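Local coordinates for mandelate racemase/muconate lactonizing protein (Thermobispora bispora, PDB 3VC5), which probably catalyses the magnesium-dependent dehydration of D-glucarate to 5-dehydro-4-deoxy-D-glucarate, the first step of a glucarate degradation pathway, at residues E57-T60 with I64-L67; Y93-I98 with V136-I141; V28-V33 with A82-L87. One frame throughout, in Å; residues are numbered along the deposited sequence.

Contact 1. Residues E57-T60 with I64-L67; sequences EVVT and ITGL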
loop_
_atom_site.group_PDB
_atom_site.type_symbol
_atom_site.label_atom_id
_atom_site.label_comp_id
_atom_site.label_asym_id
_atom_site.label_seq_id
_atom_site.Cartn_x
_atom_site.Cartn_y
_atom_site.Cartn_z
ATOM N N GLU A 57 -10.891 23.554 2.414
ATOM C CA GLU A 57 -10.517 23.944 1.069
ATOM C C GLU A 57 -9.079 24.416 1.065
ATOM O O GLU A 57 -8.748 25.404 1.746
ATOM C CB GLU A 57 -11.453 25.050 0.527
ATOM C CG GLU A 57 -11.141 25.396 -0.941
ATOM C CD GLU A 57 -12.079 26.429 -1.541
ATOM O OE1 GLU A 57 -12.556 27.334 -0.799
ATOM O OE2 GLU A 57 -12.329 26.342 -2.771
ATOM N N VAL A 58 -8.225 23.707 0.320
ATOM C CA VAL A 58 -6.811 24.032 0.233
ATOM C C VAL A 58 -6.627 24.861 -1.018
ATOM O O VAL A 58 -7.161 24.512 -2.072
ATOM C CB VAL A 58 -5.927 22.725 0.160
ATOM C CG1 VAL A 58 -4.457 23.090 -0.134
ATOM C CG2 VAL A 58 -6.044 21.936 1.475
ATOM N N VAL A 59 -5.872 25.954 -0.908
ATOM C CA VAL A 59 -5.635 26.849 -2.038
ATOM C C VAL A 59 -4.125 26.997 -2.231
ATOM O O VAL A 59 -3.406 27.346 -1.290
ATOM C CB VAL A 59 -6.230 28.250 -1.804
ATOM C CG1 VAL A 59 -6.192 29.065 -3.096
ATOM C CG2 VAL A 59 -7.685 28.147 -1.267
ATOM N N THR A 60 -3.656 26.725 -3.439
ATOM C CA THR A 60 -2.245 26.899 -3.769
ATOM C C THR A 60 -1.893 28.345 -4.089
ATOM O O THR A 60 -2.779 29.208 -4.301
ATOM C CB THR A 60 -1.822 26.019 -4.969
ATOM O OG1 THR A 60 -2.395 26.544 -6.175
ATOM C CG2 THR A 60 -2.287 24.561 -4.772
ATOM N N ILE A 64 -5.133 27.248 -7.387
ATOM C CA ILE A 64 -5.830 25.980 -7.614
ATOM C C ILE A 64 -6.392 25.520 -6.272
ATOM O O ILE A 64 -5.708 25.595 -5.255
ATOM C CB ILE A 64 -4.892 24.894 -8.183
ATOM C CG1 ILE A 64 -4.173 25.396 -9.437
ATOM C CG2 ILE A 64 -5.666 23.602 -8.457
ATOM C CD1 ILE A 64 -3.460 24.295 -10.192
ATOM N N THR A 65 -7.638 25.058 -6.256
ATOM C CA THR A 65 -8.278 24.655 -4.998
ATOM C C THR A 65 -8.536 23.164 -4.950
ATOM O O THR A 65 -8.731 22.504 -5.980
ATOM C CB THR A 65 -9.617 25.362 -4.804
ATOM O OG1 THR A 65 -10.489 24.986 -5.884
ATOM C CG2 THR A 65 -9.382 26.879 -4.795
ATOM N N GLY A 66 -8.500 22.638 -3.739
ATOM C CA GLY A 66 -8.857 21.243 -3.497
ATOM C C GLY A 66 -9.786 21.173 -2.294
ATOM O O GLY A 66 -9.681 21.999 -1.359
ATOM N N LEU A 67 -10.687 20.185 -2.309
ATOM C CA LEU A 67 -11.681 20.008 -1.248
ATOM C C LEU A 67 -11.450 18.739 -0.421
ATOM O O LEU A 67 -11.092 17.669 -0.966
ATOM C CB LEU A 67 -13.083 19.937 -1.833
ATOM C CG LEU A 67 -13.516 21.222 -2.550
ATOM C CD1 LEU A 67 -14.851 20.950 -3.264
ATOM C CD2 LEU A 67 -13.633 22.411 -1.576
HETATM O O HOH W 1 -12.725 24.182 -4.653
#
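V58 and G66 face each other as an antiparallel hydrogen-bonded pair, gripping in both directions: V58 N to G66 O and G66 N to V58 O are each 2.8 Å. Two residues on, T60 N reaches I64 O at 3.0 Å, nearly straight at 169°. I64 N returns the bond not to a carbonyl but to T60 OG1, 3.1 Å away, because chi1 of 72° sets that hydroxyl between the backbone N and the carbonyl carbon. A valine in place of T60 would probably leave the I64 N-H without this acceptor and the start of the second strand less firmly held. Strands 50-60 and 65-71 thus form a beta hairpin within the three-stranded antiparallel sheet of the N-terminal domain. G66 suits its place because a CB would point to the V58 face, against which helix 123-146 packs closely. E57, V59, T65 and L67 occupy the other face. The extended E57 chain carries its buried carboxylate across T65, where a water joins E57 OE2 (2.9 Å) to T65 OG1 (2.7 Å); salt bridges to R403 and R29 probably balance its charge. The aliphatic stem of E57 serves as packing, with CG alongside L67 CD2 at 3.9 Å. Further along, the beta-branched V59 and T65 lie side by side, their CG2 methyls 4.1 Å apart.

Contact 2. Residues Y93-I98 with V136-I141; sequences YALHRI and VACLDI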
loop_
_atom_site.group_PDB
_atom_site.type_symbol
_atom_site.label_atom_id
_atom_site.label_comp_id
_atom_site.label_asym_id
_atom_site.label_seq_id
_atom_site.Cartn_x
_atom_site.Cartn_y
_atom_site.Cartn_z
ATOM N N TYR A 93 2.217 17.850 -3.171
ATOM C CA TYR A 93 2.695 16.486 -3.446
ATOM C C TYR A 93 3.385 15.927 -2.216
ATOM O O TYR A 93 3.642 14.714 -2.146
ATOM C CB TYR A 93 3.685 16.451 -4.630
ATOM C CG TYR A 93 3.029 16.786 -5.940
ATOM C CD1 TYR A 93 2.499 15.789 -6.748
ATOM C CD2 TYR A 93 2.917 18.113 -6.363
ATOM C CE1 TYR A 93 1.866 16.101 -7.976
ATOM C CE2 TYR A 93 2.290 18.431 -7.563
ATOM C CZ TYR A 93 1.764 17.426 -8.361
ATOM O OH TYR A 93 1.150 17.760 -9.556
ATOM N N ALA A 94 3.704 16.796 -1.261
ATOM C CA ALA A 94 4.520 16.359 -0.100
ATOM C C ALA A 94 3.656 15.772 1.008
ATOM O O ALA A 94 3.620 16.297 2.130
ATOM C CB ALA A 94 5.351 17.510 0.434
ATOM N N LEU A 95 2.979 14.661 0.688
ATOM C CA LEU A 95 2.008 14.077 1.599
ATOM C C LEU A 95 2.671 13.530 2.851
ATOM O O LEU A 95 2.090 13.636 3.926
ATOM C CB LEU A 95 1.197 12.980 0.930
ATOM C CG LEU A 95 0.260 13.452 -0.175
ATOM C CD1 LEU A 95 -0.503 12.245 -0.787
ATOM C CD2 LEU A 95 -0.682 14.518 0.331
ATOM N N HIS A 96 3.865 12.949 2.727
ATOM C CA HIS A 96 4.569 12.468 3.921
ATOM C C HIS A 96 4.898 13.626 4.859
ATOM O O HIS A 96 4.740 13.518 6.076
ATOM C CB HIS A 96 5.849 11.687 3.569
ATOM C CG HIS A 96 5.615 10.434 2.779
ATOM N ND1 HIS A 96 4.720 9.455 3.164
ATOM C CD2 HIS A 96 6.166 10.002 1.617
ATOM C CE1 HIS A 96 4.728 8.477 2.271
ATOM N NE2 HIS A 96 5.595 8.784 1.321
ATOM N N ARG A 97 5.359 14.740 4.294
ATOM C CA ARG A 97 5.684 15.906 5.098
ATOM C C ARG A 97 4.430 16.511 5.749
ATOM O O ARG A 97 4.454 16.919 6.910
ATOM C CB ARG A 97 6.387 16.939 4.225
ATOM C CG ARG A 97 7.150 17.971 4.989
ATOM C CD ARG A 97 8.144 18.749 4.080
ATOM N NE ARG A 97 8.826 19.783 4.845
ATOM C CZ ARG A 97 9.432 20.840 4.315
ATOM N NH1 ARG A 97 9.436 21.012 3.004
ATOM N NH2 ARG A 97 10.031 21.728 5.099
ATOM N N ILE A 98 3.343 16.607 4.987
ATOM C CA ILE A 98 2.088 17.096 5.548
ATOM C C ILE A 98 1.602 16.176 6.681
ATOM O O ILE A 98 1.146 16.637 7.735
ATOM C CB ILE A 98 1.008 17.239 4.426
ATOM C CG1 ILE A 98 1.407 18.369 3.477
ATOM C CG2 ILE A 98 -0.402 17.447 5.014
ATOM C CD1 ILE A 98 0.617 18.376 2.166
ATOM N N VAL A 136 -7.113 14.351 0.963
ATOM C CA VAL A 136 -8.107 14.348 -0.113
ATOM C C VAL A 136 -8.041 15.655 -0.911
ATOM O O VAL A 136 -8.072 15.627 -2.168
ATOM C CB VAL A 136 -9.547 14.073 0.447
ATOM C CG1 VAL A 136 -10.619 14.324 -0.636
ATOM C CG2 VAL A 136 -9.597 12.688 1.003
ATOM N N ALA A 137 -7.930 16.786 -0.219
ATOM C CA ALA A 137 -7.866 18.117 -0.904
ATOM C C ALA A 137 -6.582 18.235 -1.754
ATOM O O ALA A 137 -6.600 18.761 -2.880
ATOM C CB ALA A 137 -7.910 19.234 0.121
ATOM N N CYS A 138 -5.479 17.699 -1.248
ATOM C CA CYS A 138 -4.211 17.728 -1.997
ATOM C C CYS A 138 -4.321 16.833 -3.243
ATOM O O CYS A 138 -3.796 17.167 -4.307
ATOM C CB CYS A 138 -3.023 17.288 -1.098
ATOM S SG CYS A 138 -2.589 18.580 0.067
ATOM N N LEU A 139 -4.979 15.673 -3.129
ATOM C CA LEU A 139 -5.161 14.832 -4.310
ATOM C C LEU A 139 -6.081 15.513 -5.322
ATOM O O LEU A 139 -5.868 15.393 -6.547
ATOM C CB LEU A 139 -5.725 13.449 -3.927
ATOM C CG LEU A 139 -4.789 12.602 -3.047
ATOM C CD1 LEU A 139 -5.549 11.297 -2.698
ATOM C CD2 LEU A 139 -3.510 12.267 -3.832
ATOM N N ASP A 140 -7.110 16.206 -4.829
ATOM C CA ASP A 140 -8.011 16.975 -5.735
ATOM C C ASP A 140 -7.146 17.942 -6.562
ATOM O O ASP A 140 -7.245 17.995 -7.794
ATOM C CB ASP A 140 -9.074 17.701 -4.865
ATOM C CG ASP A 140 -10.219 18.315 -5.648
ATOM O OD1 ASP A 140 -10.438 17.989 -6.843
ATOM O OD2 ASP A 140 -10.929 19.140 -5.004
ATOM N N ILE A 141 -6.260 18.666 -5.889
ATOM C CA ILE A 141 -5.358 19.622 -6.553
ATOM C C ILE A 141 -4.377 18.932 -7.516
ATOM O O ILE A 141 -4.168 19.401 -8.646
ATOM C CB ILE A 141 -4.600 20.460 -5.526
ATOM C CG1 ILE A 141 -5.562 21.433 -4.799
ATOM C CG2 ILE A 141 -3.490 21.278 -6.212
ATOM C CD1 ILE A 141 -5.017 21.959 -3.443
#
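L95, I98 and C138 all turn their first side-chain bond the same way: chi1 is -67° for L95, -68° for I98 and -74° for C138, which puts CG, CG1 and SG beside the backbone N and anti to the carbonyl carbon. This is a comfortable choice on a helix, and here it sends the two aliphatic groups across to C138. The fork of L95 is shared between two residues. Its CD2 methyl rests on C138 CB at 3.9 Å, while CD1 reaches L139 CD2 at 4.3 Å. I98, one helical turn further on, uses the far end of its longer branch, bringing CD1 to 3.8 Å from C138 SG. C138 is therefore touched at both of its side-chain atoms: its slender side chain meets leucine at CB and isoleucine at SG. No hydrogen bond crosses between 93-98 and 136-141. The two helices joined in this way, 95-106 and 123-146, belong to the alpha+beta capping domain of the enolase superfamily. A94 is the N-cap of the first, its O accepting the bond from I98 N at 2.9 Å; L95, the next residue, already faces helix 123-146. Helix 123-146 is covered on several sides: A137 and I141 pack on V58 of the sheet, and L139 also touches L318 of helix 318-330. H96 takes part in the dimer instead: its NE2 makes weak hydrogen bonds to A356 O and L154 O of the second subunit.

Contact 3. Residues V28-V33 with A82-L87; sequences VRVTPV and AAAARL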
loop_
_atom_site.group_PDB
_atom_site.type_symbol
_atom_site.label_atom_id
_atom_site.label_comp_id
_atom_site.label_asym_id
_atom_site.label_seq_id
_atom_site.Cartn_x
_atom_site.Cartn_y
_atom_site.Cartn_z
ATOM N N VAL A 28 -5.545 27.556 3.842
ATOM C CA VAL A 28 -6.413 26.397 4.034
ATOM C C VAL A 28 -7.629 26.911 4.790
ATOM O O VAL A 28 -7.505 27.434 5.908
ATOM C CB VAL A 28 -5.716 25.264 4.819
ATOM C CG1 VAL A 28 -6.670 24.060 4.940
ATOM C CG2 VAL A 28 -4.421 24.844 4.103
ATOM N N ARG A 29 -8.788 26.844 4.139
ATOM C CA ARG A 29 -10.018 27.360 4.713
ATOM C C ARG A 29 -10.742 26.216 5.382
ATOM O O ARG A 29 -10.898 25.152 4.784
ATOM C CB ARG A 29 -10.884 27.927 3.590
ATOM C CG ARG A 29 -10.154 29.006 2.797
ATOM C CD ARG A 29 -10.891 29.309 1.459
ATOM N NE ARG A 29 -10.184 30.359 0.719
ATOM C CZ ARG A 29 -10.341 30.611 -0.578
ATOM N NH1 ARG A 29 -11.150 29.855 -1.324
ATOM N NH2 ARG A 29 -9.657 31.609 -1.142
ATOM N N VAL A 30 -11.160 26.428 6.622
ATOM C CA VAL A 30 -11.819 25.386 7.390
ATOM C C VAL A 30 -13.188 25.882 7.814
ATOM O O VAL A 30 -13.290 26.905 8.482
ATOM C CB VAL A 30 -10.985 25.004 8.648
ATOM C CG1 VAL A 30 -11.759 23.945 9.467
ATOM C CG2 VAL A 30 -9.595 24.495 8.248
ATOM N N THR A 31 -14.239 25.159 7.402
ATOM C CA THR A 31 -15.622 25.583 7.618
ATOM C C THR A 31 -16.498 24.496 8.229
ATOM O O THR A 31 -16.824 23.512 7.552
ATOM C CB THR A 31 -16.258 26.030 6.280
ATOM O OG1 THR A 31 -15.375 26.967 5.643
ATOM C CG2 THR A 31 -17.638 26.701 6.515
ATOM N N PRO A 32 -16.896 24.668 9.505
ATOM C CA PRO A 32 -17.808 23.664 10.058
ATOM C C PRO A 32 -19.202 23.883 9.484
ATOM O O PRO A 32 -19.616 25.035 9.258
ATOM C CB PRO A 32 -17.756 23.937 11.566
ATOM C CG PRO A 32 -17.454 25.463 11.661
ATOM C CD PRO A 32 -16.577 25.756 10.461
ATOM N N VAL A 33 -19.935 22.790 9.269
ATOM C CA VAL A 33 -21.287 22.854 8.675
ATOM C C VAL A 33 -22.196 21.919 9.451
ATOM O O VAL A 33 -21.719 20.965 10.125
ATOM C CB VAL A 33 -21.288 22.431 7.175
ATOM C CG1 VAL A 33 -20.502 23.433 6.322
ATOM C CG2 VAL A 33 -20.763 20.992 6.989
ATOM N N ALA A 82 -6.167 23.860 13.846
ATOM C CA ALA A 82 -4.769 24.029 14.247
ATOM C C ALA A 82 -3.802 23.490 13.176
ATOM O O ALA A 82 -2.800 24.139 12.825
ATOM C CB ALA A 82 -4.535 23.320 15.573
ATOM N N ALA A 83 -4.101 22.310 12.641
ATOM C CA ALA A 83 -3.269 21.747 11.583
ATOM C C ALA A 83 -3.314 22.612 10.314
ATOM O O ALA A 83 -2.271 22.878 9.687
ATOM C CB ALA A 83 -3.693 20.299 11.278
ATOM N N ALA A 84 -4.511 23.086 9.949
ATOM C CA ALA A 84 -4.667 23.879 8.747
ATOM C C ALA A 84 -3.766 25.106 8.791
ATOM O O ALA A 84 -3.152 25.463 7.788
ATOM C CB ALA A 84 -6.116 24.311 8.580
ATOM N N ALA A 85 -3.683 25.737 9.966
ATOM C CA ALA A 85 -2.916 26.973 10.130
ATOM C C ALA A 85 -1.412 26.762 9.927
ATOM O O ALA A 85 -0.673 27.736 9.679
ATOM C CB ALA A 85 -3.193 27.591 11.510
ATOM N N ARG A 86 -0.967 25.502 10.014
ATOM C CA ARG A 86 0.443 25.168 9.917
ATOM C C ARG A 86 0.819 24.522 8.566
ATOM O O ARG A 86 1.951 24.067 8.398
ATOM C CB ARG A 86 0.897 24.305 11.113
ATOM C CG ARG A 86 0.667 24.970 12.472
ATOM C CD ARG A 86 1.955 25.394 13.124
ATOM N NE ARG A 86 2.860 24.263 13.347
ATOM C CZ ARG A 86 2.914 23.541 14.469
ATOM N NH1 ARG A 86 2.113 23.818 15.493
ATOM N NH2 ARG A 86 3.778 22.536 14.570
ATOM N N LEU A 87 -0.114 24.484 7.600
ATOM C CA LEU A 87 0.186 23.904 6.283
ATOM C C LEU A 87 0.700 24.870 5.197
ATOM O O LEU A 87 1.382 24.433 4.258
ATOM C CB LEU A 87 -1.007 23.124 5.730
ATOM C CG LEU A 87 -1.460 21.926 6.564
ATOM C CD1 LEU A 87 -2.565 21.172 5.844
ATOM C CD2 LEU A 87 -0.310 20.972 6.893
#
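V28 approaches the oxygen end of the A84 carbonyl, the flat group in an interface that has no aromatic ring, from one side of its plane: A84 O is 3.9 Å from both CB and CG2 of V28. From the other side of that plane comes the L87 N-H, whose N hydrogen-bonds the same oxygen at 3.2 Å, so the aliphatic valine meets a carbonyl that already has a donor. The A84 methyl is the centre of the packing. V28 CG1 approaches it to 3.7 Å, and V30 CG2 presses in to 3.5 Å, tighter than ordinary carbon contact. Such closeness suits alanine, whose single methyl lets the helix settle onto the strand, while the beta-branched valines are at ease in an extended chain. With chi1 of -178°, V28 has CG1 beside its carbonyl carbon and CG2 beside its N; the second methyl is the one that reaches L87 CB, at 4.2 Å, the two side chains running at a slant to each other. L87 also packs on I98 and F134, which ties this edge to helices 95-106 and 123-146. R29, between the two valines, points away from the helix, on the side of the sheet that helix 403-415 covers. Nothing polar joins the two segments directly. The arrangement is that of a helix laid on one face of an antiparallel sheet, as in the alpha+beta capping domain found throughout the enolase superfamily.

In the fold
All three contacts lie in the N-terminal capping domain. Contact 1 is about 10 Å from contact 2 and 11 Å from contact 3, centre to centre, and contacts 2 and 3 are 14 Å apart. Along the chain, the hairpin of contact 1 is nested inside the loop closed by contact 3, and contact 2 follows. Contacts 1 and 3 share the sheet, in which strands 25-36 and 50-60 are neighbours. Contact 2 meets the sheet partly through D140, whose OD2 accepts a hydrogen bond from L67 N, and meets contact 3 where I98 packs on L87. The sheet and its helices thus form one continuous core, away from the metal-binding residues D239, E264 and N287.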